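Local structure of cupin 2 conserved barrel domain protein (Leptotrichia buccalis, 3RNS) at residues I13-L18 / K102-G107; F129-V134 / K145-K150; K191-K196 / A201-N206. The protein is of unknown function but has the antiparallel beta-barrel architecture of the cupin superfamily, a fold shared by many small-molecule-binding proteins and enzymes. All blocks are in the same frame, centred on the assembly; numbering follows the deposited sequence.

Contact 1. Residues I13-L18 / K102-G107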
# COMPACT_ATOMS: atom_id res chain seq x y z
N ILE A 13 -6.19 5.56 -9.27
CA ILE A 13 -6.85 4.29 -9.46
C ILE A 13 -7.46 3.85 -8.15
O ILE A 13 -6.79 3.89 -7.11
CB ILE A 13 -5.82 3.17 -9.90
CG1 ILE A 13 -5.11 3.58 -11.19
CG2 ILE A 13 -6.58 1.79 -10.10
CD1 ILE A 13 -3.71 2.96 -11.39
N ASN A 14 -8.71 3.44 -8.20
CA ASN A 14 -9.37 2.90 -7.04
C ASN A 14 -9.24 1.36 -6.99
O ASN A 14 -9.93 0.66 -7.71
CB ASN A 14 -10.83 3.33 -7.07
CG ASN A 14 -11.65 2.78 -5.94
OD1 ASN A 14 -11.17 2.11 -5.04
ND2 ASN A 14 -12.96 3.01 -6.03
N PHE A 15 -8.37 0.84 -6.11
CA PHE A 15 -8.12 -0.63 -6.06
C PHE A 15 -9.35 -1.39 -5.66
O PHE A 15 -9.56 -2.50 -6.13
CB PHE A 15 -6.95 -0.98 -5.11
CG PHE A 15 -5.61 -0.55 -5.64
CD1 PHE A 15 -5.45 -0.20 -6.97
CD2 PHE A 15 -4.51 -0.50 -4.82
CE1 PHE A 15 -4.19 0.13 -7.48
CE2 PHE A 15 -3.27 -0.17 -5.31
CZ PHE A 15 -3.10 0.15 -6.63
N ASN A 16 -10.20 -0.77 -4.84
CA ASN A 16 -11.45 -1.40 -4.52
C ASN A 16 -12.33 -1.75 -5.78
O ASN A 16 -13.02 -2.77 -5.83
CB ASN A 16 -12.24 -0.56 -3.48
CG ASN A 16 -12.73 -1.43 -2.35
OD1 ASN A 16 -13.26 -2.57 -2.58
ND2 ASN A 16 -12.43 -0.99 -1.12
N ARG A 17 -12.24 -0.92 -6.80
CA ARG A 17 -12.94 -1.16 -8.03
C ARG A 17 -12.08 -2.02 -8.95
O ARG A 17 -12.61 -2.75 -9.76
CB ARG A 17 -13.24 0.20 -8.73
CG ARG A 17 -13.86 0.10 -10.05
CD ARG A 17 -15.29 -0.52 -9.86
NE ARG A 17 -15.96 -0.71 -11.14
CZ ARG A 17 -15.80 -1.74 -11.95
NH1 ARG A 17 -14.98 -2.75 -11.65
NH2 ARG A 17 -16.47 -1.77 -13.06
N LEU A 18 -10.76 -1.87 -8.88
CA LEU A 18 -9.87 -2.57 -9.84
C LEU A 18 -9.92 -4.06 -9.63
O LEU A 18 -9.89 -4.80 -10.58
CB LEU A 18 -8.43 -2.13 -9.71
CG LEU A 18 -7.44 -2.66 -10.77
CD1 LEU A 18 -7.77 -2.26 -12.24
CD2 LEU A 18 -6.11 -2.14 -10.41
N LYS A 102 -9.76 -7.61 0.96
CA LYS A 102 -8.88 -7.16 -0.10
C LYS A 102 -7.59 -6.65 0.52
O LYS A 102 -7.59 -5.94 1.54
CB LYS A 102 -9.54 -6.08 -0.95
CG LYS A 102 -10.81 -6.61 -1.68
CD LYS A 102 -11.39 -5.58 -2.58
CE LYS A 102 -12.70 -6.07 -3.23
NZ LYS A 102 -13.21 -4.99 -4.13
N LEU A 103 -6.47 -6.99 -0.11
CA LEU A 103 -5.16 -6.75 0.49
C LEU A 103 -4.21 -6.27 -0.55
O LEU A 103 -4.24 -6.78 -1.71
CB LEU A 103 -4.63 -8.06 1.05
CG LEU A 103 -5.36 -8.79 2.18
CD1 LEU A 103 -4.74 -10.13 2.39
CD2 LEU A 103 -5.37 -7.96 3.47
N ILE A 104 -3.35 -5.32 -0.19
CA ILE A 104 -2.13 -5.07 -0.92
C ILE A 104 -1.05 -5.93 -0.26
O ILE A 104 -0.88 -5.86 0.96
CB ILE A 104 -1.66 -3.57 -0.85
CG1 ILE A 104 -2.76 -2.60 -1.25
CG2 ILE A 104 -0.41 -3.40 -1.74
CD1 ILE A 104 -2.36 -1.11 -1.19
N GLU A 105 -0.32 -6.72 -1.04
CA GLU A 105 0.75 -7.54 -0.54
C GLU A 105 2.07 -6.98 -1.09
O GLU A 105 2.22 -6.86 -2.29
CB GLU A 105 0.61 -9.02 -0.99
CG GLU A 105 1.75 -9.93 -0.52
CD GLU A 105 1.67 -11.36 -1.07
OE1 GLU A 105 2.36 -11.67 -2.06
OE2 GLU A 105 0.92 -12.19 -0.50
N ILE A 106 3.01 -6.69 -0.22
CA ILE A 106 4.30 -6.14 -0.60
C ILE A 106 5.28 -7.19 -0.14
O ILE A 106 5.24 -7.59 1.01
CB ILE A 106 4.61 -4.79 0.08
CG1 ILE A 106 3.49 -3.78 -0.15
CG2 ILE A 106 5.88 -4.19 -0.46
CD1 ILE A 106 2.41 -3.76 0.93
N GLY A 107 6.10 -7.68 -1.04
CA GLY A 107 7.05 -8.69 -0.70
C GLY A 107 8.46 -8.39 -1.12
O GLY A 107 8.66 -7.72 -2.12
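K102 places CG anti to its carbonyl carbon (chi1 -62°) and extends fully beyond it, which carries NZ from strand 101-108 to helix 15-18, where the N16 side chain, rotated off the staggered positions, receives it. The two side chains cross at about a right angle. K102 NZ donates to N16 OD1 at 2.9 Å; the C=O...N angle is 147°, with the donor tilted 20° from the carbonyl plane. The backbone oxygen N16 O lies 2.8 Å from K102 NZ, and I19 O accepts a hydrogen bond from the same ammonium, so two bonded oxygens, with N16 O close by, gather at the ammonium of a buried lysine. Negative potential from these oxygens would probably help to stabilise the protonated lysine. A methionine in its place would probably leave N16 OD1 and I19 O without their shared donor and the amide of N16 freer to turn. In fold terms, 13-18 runs from edge strand 13-14, paired with 199-203 in one six-stranded sheet, and covers the other six-stranded sheet of this cupin protein, in which 101-108 lies between 37-44 and 59-65. The turn is capped by N14, whose OD1 accepts a weak hydrogen bond from N16 N at 3.0 Å, while N14 O accepts from both R17 N and L18 N. N16 ND2 adds a weak bond to N65 OD1, a second hold on the amide that faces K102. Two residues along the strand the chemistry turns apolar: I104 extends its CG1 branch so that CD1 comes 4.3 Å from F15 CD2, at the edge of the ring and near its plane. F64 touches both of these side chains and also the K102 chain, while L41 and I7 pack against F15.

Contact 2. Residues F129-V134 / K145-K150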
# COMPACT_ATOMS: atom_id res chain seq x y z
N PHE A 129 -2.10 -3.21 12.86
CA PHE A 129 -2.48 -1.92 13.42
C PHE A 129 -3.02 -0.97 12.35
O PHE A 129 -2.66 -1.07 11.16
CB PHE A 129 -1.27 -1.29 14.12
CG PHE A 129 -0.06 -1.16 13.25
CD1 PHE A 129 0.81 -2.22 13.11
CD2 PHE A 129 0.19 0.00 12.57
CE1 PHE A 129 1.91 -2.14 12.27
CE2 PHE A 129 1.28 0.12 11.75
CZ PHE A 129 2.15 -0.96 11.61
N ASN A 130 -3.86 -0.02 12.77
CA ASN A 130 -4.40 0.98 11.86
C ASN A 130 -3.30 1.93 11.44
O ASN A 130 -2.63 2.55 12.26
CB ASN A 130 -5.60 1.72 12.49
CG ASN A 130 -6.24 2.71 11.53
OD1 ASN A 130 -5.76 3.84 11.36
ND2 ASN A 130 -7.30 2.29 10.87
N LEU A 131 -3.10 2.03 10.12
CA LEU A 131 -1.98 2.77 9.59
C LEU A 131 -2.17 4.29 9.71
O LEU A 131 -1.25 4.98 10.12
CB LEU A 131 -1.79 2.38 8.13
CG LEU A 131 -0.46 2.61 7.49
CD1 LEU A 131 0.64 2.04 8.33
CD2 LEU A 131 -0.50 1.97 6.12
N ALA A 132 -3.36 4.79 9.37
CA ALA A 132 -3.64 6.23 9.40
C ALA A 132 -3.43 6.82 10.81
O ALA A 132 -2.92 7.96 11.00
CB ALA A 132 -5.11 6.52 8.87
N GLU A 133 -3.79 6.03 11.80
CA GLU A 133 -3.70 6.50 13.17
C GLU A 133 -2.26 6.56 13.70
O GLU A 133 -2.01 7.11 14.74
CB GLU A 133 -4.60 5.69 14.08
CG GLU A 133 -5.75 6.51 14.70
CD GLU A 133 -6.98 6.73 13.77
OE1 GLU A 133 -7.78 7.64 14.11
OE2 GLU A 133 -7.16 6.00 12.74
N VAL A 134 -1.30 6.06 12.96
CA VAL A 134 0.09 6.05 13.43
C VAL A 134 0.78 7.41 13.27
O VAL A 134 1.77 7.71 13.94
CB VAL A 134 0.83 4.88 12.71
CG1 VAL A 134 2.13 5.31 12.09
CG2 VAL A 134 0.98 3.74 13.67
N LYS A 145 6.76 8.97 9.09
CA LYS A 145 7.23 7.85 9.90
C LYS A 145 7.57 6.72 8.95
O LYS A 145 6.68 6.20 8.22
CB LYS A 145 6.15 7.32 10.82
CG LYS A 145 5.91 8.02 12.08
CD LYS A 145 5.54 7.02 13.21
CE LYS A 145 5.14 7.79 14.48
NZ LYS A 145 3.94 7.19 15.12
N ASN A 146 8.84 6.38 8.91
CA ASN A 146 9.32 5.30 8.11
C ASN A 146 8.94 3.96 8.72
O ASN A 146 9.17 3.75 9.88
CB ASN A 146 10.82 5.32 8.00
CG ASN A 146 11.31 4.22 7.13
OD1 ASN A 146 12.03 3.36 7.58
ND2 ASN A 146 10.84 4.21 5.87
N LEU A 147 8.37 3.07 7.92
CA LEU A 147 7.96 1.74 8.39
C LEU A 147 9.02 0.71 8.06
O LEU A 147 9.40 -0.06 8.92
CB LEU A 147 6.63 1.33 7.76
CG LEU A 147 5.46 2.26 8.10
CD1 LEU A 147 4.23 1.83 7.34
CD2 LEU A 147 5.24 2.23 9.58
N VAL A 148 9.51 0.73 6.82
CA VAL A 148 10.57 -0.18 6.36
C VAL A 148 11.58 0.59 5.55
O VAL A 148 11.19 1.38 4.70
CB VAL A 148 9.96 -1.25 5.37
CG1 VAL A 148 11.02 -2.15 4.83
CG2 VAL A 148 8.82 -2.05 6.03
N ALA A 149 12.87 0.34 5.72
CA ALA A 149 13.90 0.98 4.91
C ALA A 149 15.01 -0.04 4.59
O ALA A 149 15.77 -0.44 5.46
CB ALA A 149 14.45 2.20 5.63
N LYS A 150 15.01 -0.52 3.34
CA LYS A 150 15.87 -1.61 2.86
C LYS A 150 16.34 -1.27 1.45
O LYS A 150 15.76 -0.41 0.80
CB LYS A 150 15.07 -2.88 2.79
CG LYS A 150 14.48 -3.30 4.09
CD LYS A 150 13.74 -4.60 3.88
CE LYS A 150 13.02 -5.07 5.15
NZ LYS A 150 14.00 -5.72 6.11
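A classic beta bulge in strand 142-150, where L147 and V148 both face M155, coincides with a corner of the chain at L147; L147 and, two residues before it, K145 meet L131 and V134 of the connection that follows strand 129-130. Strand 129-130 edges one six-stranded sheet of the cupin architecture and 142-150 edges another, so the contact lies at the seam between them. L131 has CG anti to its backbone N (chi1 -158°), which swings its CD1 methyl across to L147 CD1 at 3.7 Å. L221 packs against both leucines, I157 against L147, and Y62 against L131. Farther out, V134 sets CG1 against the lysine chain, 4.0 Å from K145 CD. That chain bends at chi2 and chi4 as it passes the valine, bringing K145 NZ to V134 O in a hydrogen bond; the modelled separation of 2.5 Å is unusually short, and the exact geometry of the bond is doubtful. The carbonyl belongs to the last residue of a 3-10 turn, 132-134, in which V134 N bonds to L131 O at 3.0 Å. An Asx motif closes this turn from the other end: N130 OD1 accepts from E133 N at 3.0 Å, in the carbonyl plane. At the corner itself, N146 ND2 reaches V148 O at 3.1 Å from well above the carbonyl plane, and N146 ND2 is also hydrogen-bonded with T156 OG1. The chemistry thus divides by depth: methyl packing on the inner side, and on the outer side an exposed lysine whose charge meets a neutral carbonyl, so no opposite charge balances it across the two segments.

Contact 3. Residues K191-K196 / A201-N206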
# COMPACT_ATOMS: atom_id res chain seq x y z
N LYS A 191 2.58 17.38 -14.55
CA LYS A 191 1.15 17.11 -14.68
C LYS A 191 0.42 16.79 -13.36
O LYS A 191 0.77 15.84 -12.71
CB LYS A 191 0.95 15.95 -15.59
CG LYS A 191 -0.48 15.69 -15.82
CD LYS A 191 -0.62 14.35 -16.37
CE LYS A 191 -0.74 13.32 -15.29
NZ LYS A 191 -0.79 12.01 -15.95
N PRO A 192 -0.64 17.56 -13.02
CA PRO A 192 -1.41 17.44 -11.77
C PRO A 192 -2.57 16.43 -11.81
O PRO A 192 -3.18 16.21 -12.85
CB PRO A 192 -1.97 18.84 -11.56
CG PRO A 192 -1.86 19.52 -12.90
CD PRO A 192 -1.20 18.61 -13.88
N PHE A 193 -2.83 15.79 -10.68
CA PHE A 193 -3.97 14.91 -10.55
C PHE A 193 -4.21 14.73 -9.07
O PHE A 193 -3.27 14.82 -8.23
CB PHE A 193 -3.75 13.57 -11.29
CG PHE A 193 -2.50 12.84 -10.89
CD1 PHE A 193 -1.30 13.13 -11.47
CD2 PHE A 193 -2.55 11.84 -9.95
CE1 PHE A 193 -0.14 12.47 -11.09
CE2 PHE A 193 -1.42 11.15 -9.59
CZ PHE A 193 -0.20 11.48 -10.14
N ILE A 194 -5.48 14.58 -8.75
CA ILE A 194 -5.91 14.44 -7.40
C ILE A 194 -6.03 12.95 -7.12
O ILE A 194 -6.63 12.20 -7.92
CB ILE A 194 -7.31 15.02 -7.17
CG1 ILE A 194 -7.37 16.48 -7.57
CG2 ILE A 194 -7.75 14.74 -5.73
CD1 ILE A 194 -6.38 17.30 -6.95
N VAL A 195 -5.53 12.54 -5.96
CA VAL A 195 -5.73 11.18 -5.45
C VAL A 195 -6.53 11.30 -4.15
O VAL A 195 -6.11 11.97 -3.21
CB VAL A 195 -4.39 10.50 -5.21
CG1 VAL A 195 -4.58 9.03 -4.75
CG2 VAL A 195 -3.59 10.55 -6.50
N LYS A 196 -7.73 10.73 -4.17
CA LYS A 196 -8.64 10.80 -3.06
C LYS A 196 -8.48 9.65 -2.12
O LYS A 196 -7.78 8.66 -2.41
CB LYS A 196 -10.05 10.81 -3.57
CG LYS A 196 -10.33 11.97 -4.51
CD LYS A 196 -11.78 11.85 -5.00
CE LYS A 196 -12.21 13.03 -5.87
NZ LYS A 196 -11.65 14.34 -5.39
N ALA A 201 -1.87 5.72 -6.77
CA ALA A 201 -1.22 6.07 -8.03
C ALA A 201 0.23 5.63 -8.03
O ALA A 201 0.90 5.56 -6.98
CB ALA A 201 -1.31 7.65 -8.30
N VAL A 202 0.77 5.43 -9.22
CA VAL A 202 2.18 5.13 -9.38
C VAL A 202 2.93 6.38 -9.84
O VAL A 202 2.54 7.02 -10.81
CB VAL A 202 2.43 3.95 -10.36
CG1 VAL A 202 3.95 3.73 -10.59
CG2 VAL A 202 1.80 2.70 -9.80
N LEU A 203 4.02 6.70 -9.14
CA LEU A 203 4.91 7.78 -9.52
C LEU A 203 6.12 7.05 -10.04
O LEU A 203 6.86 6.45 -9.25
CB LEU A 203 5.27 8.67 -8.31
CG LEU A 203 4.14 9.04 -7.33
CD1 LEU A 203 4.69 9.85 -6.11
CD2 LEU A 203 3.09 9.81 -8.09
N PRO A 204 6.35 7.11 -11.36
CA PRO A 204 7.41 6.32 -11.98
C PRO A 204 8.85 6.76 -11.71
O PRO A 204 9.13 7.95 -11.48
CB PRO A 204 7.10 6.41 -13.47
CG PRO A 204 6.43 7.74 -13.60
CD PRO A 204 5.65 7.96 -12.33
N ALA A 205 9.74 5.78 -11.80
CA ALA A 205 11.16 5.92 -11.46
C ALA A 205 11.78 7.00 -12.31
O ALA A 205 11.45 7.12 -13.47
CB ALA A 205 11.93 4.57 -11.70
N ASN A 206 12.67 7.77 -11.71
CA ASN A 206 13.54 8.70 -12.45
C ASN A 206 12.83 9.84 -13.18
O ASN A 206 13.43 10.49 -14.06
CB ASN A 206 14.44 7.91 -13.43
CG ASN A 206 15.21 6.78 -12.73
OD1 ASN A 206 15.75 6.98 -11.64
ND2 ASN A 206 15.24 5.61 -13.36
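F193 and V195 of strand 191-196 face A201 and L203 across the interior of a cupin-type barrel. The strand 191-196 edges a four-stranded sheet beside 183-188, whereas 199-203 lies in the six-stranded sheet between 13-14 and 174-180; the chain passes from one sheet to the other within a few residues. The axes of 191-196 and 201-203 come within 9.8 Å at an angle of 135°, so side chains, not backbones, fill the interval. The tight part is centred on the A201 methyl: its CB is 3.7 Å from F193 CE2, obliquely placed to the ring, and 4.1 Å from V195 CG2. V195 has CG1 anti to its backbone N (chi1 -176°), which leaves CG2 beside that N and turned to A201, while V179 and Y186 pack on the same valine. F193 has CG between the backbone N and the carbonyl carbon (chi1 54°), a congested placement that brings the ring into the space between the strands, where A10 and P12 also touch it.

The alternate residues of the strand belong to the loose side. I194 packs on E183 and P192 on K185 and Y187, and the exposed K196 makes a salt bridge with E183. The K191 side chain instead reaches the backbone oxygen of A10. Beyond L203 the chain leaves the strand through P204, and V202 points away from 191-196 and packs on I7 and V9. L203 itself reaches back with one branch: its CD2 sits 4.2 Å from F193 CZ, at the ring edge and near the ring plane.

In the fold
Contacts 1 and 3 are buried, contact 2 only partly so. Strands 13-14 and 199-203 are neighbours in one six-stranded sheet, so contacts 1 and 3 reach its same end, their centres about 16 Å apart. Contact 2 reaches its far edge through 142-150 and shares the other six-stranded sheet with contact 1. Chemistry follows place: contact 3, inside the barrel, is wholly apolar across its two segments, whereas contacts 1 and 2 each join an apolar pair to a lysine-oxygen bond. In contact 1 that lysine is buried and has several oxygens close by; in contact 2 it is exposed and bonds to one backbone oxygen across the segments.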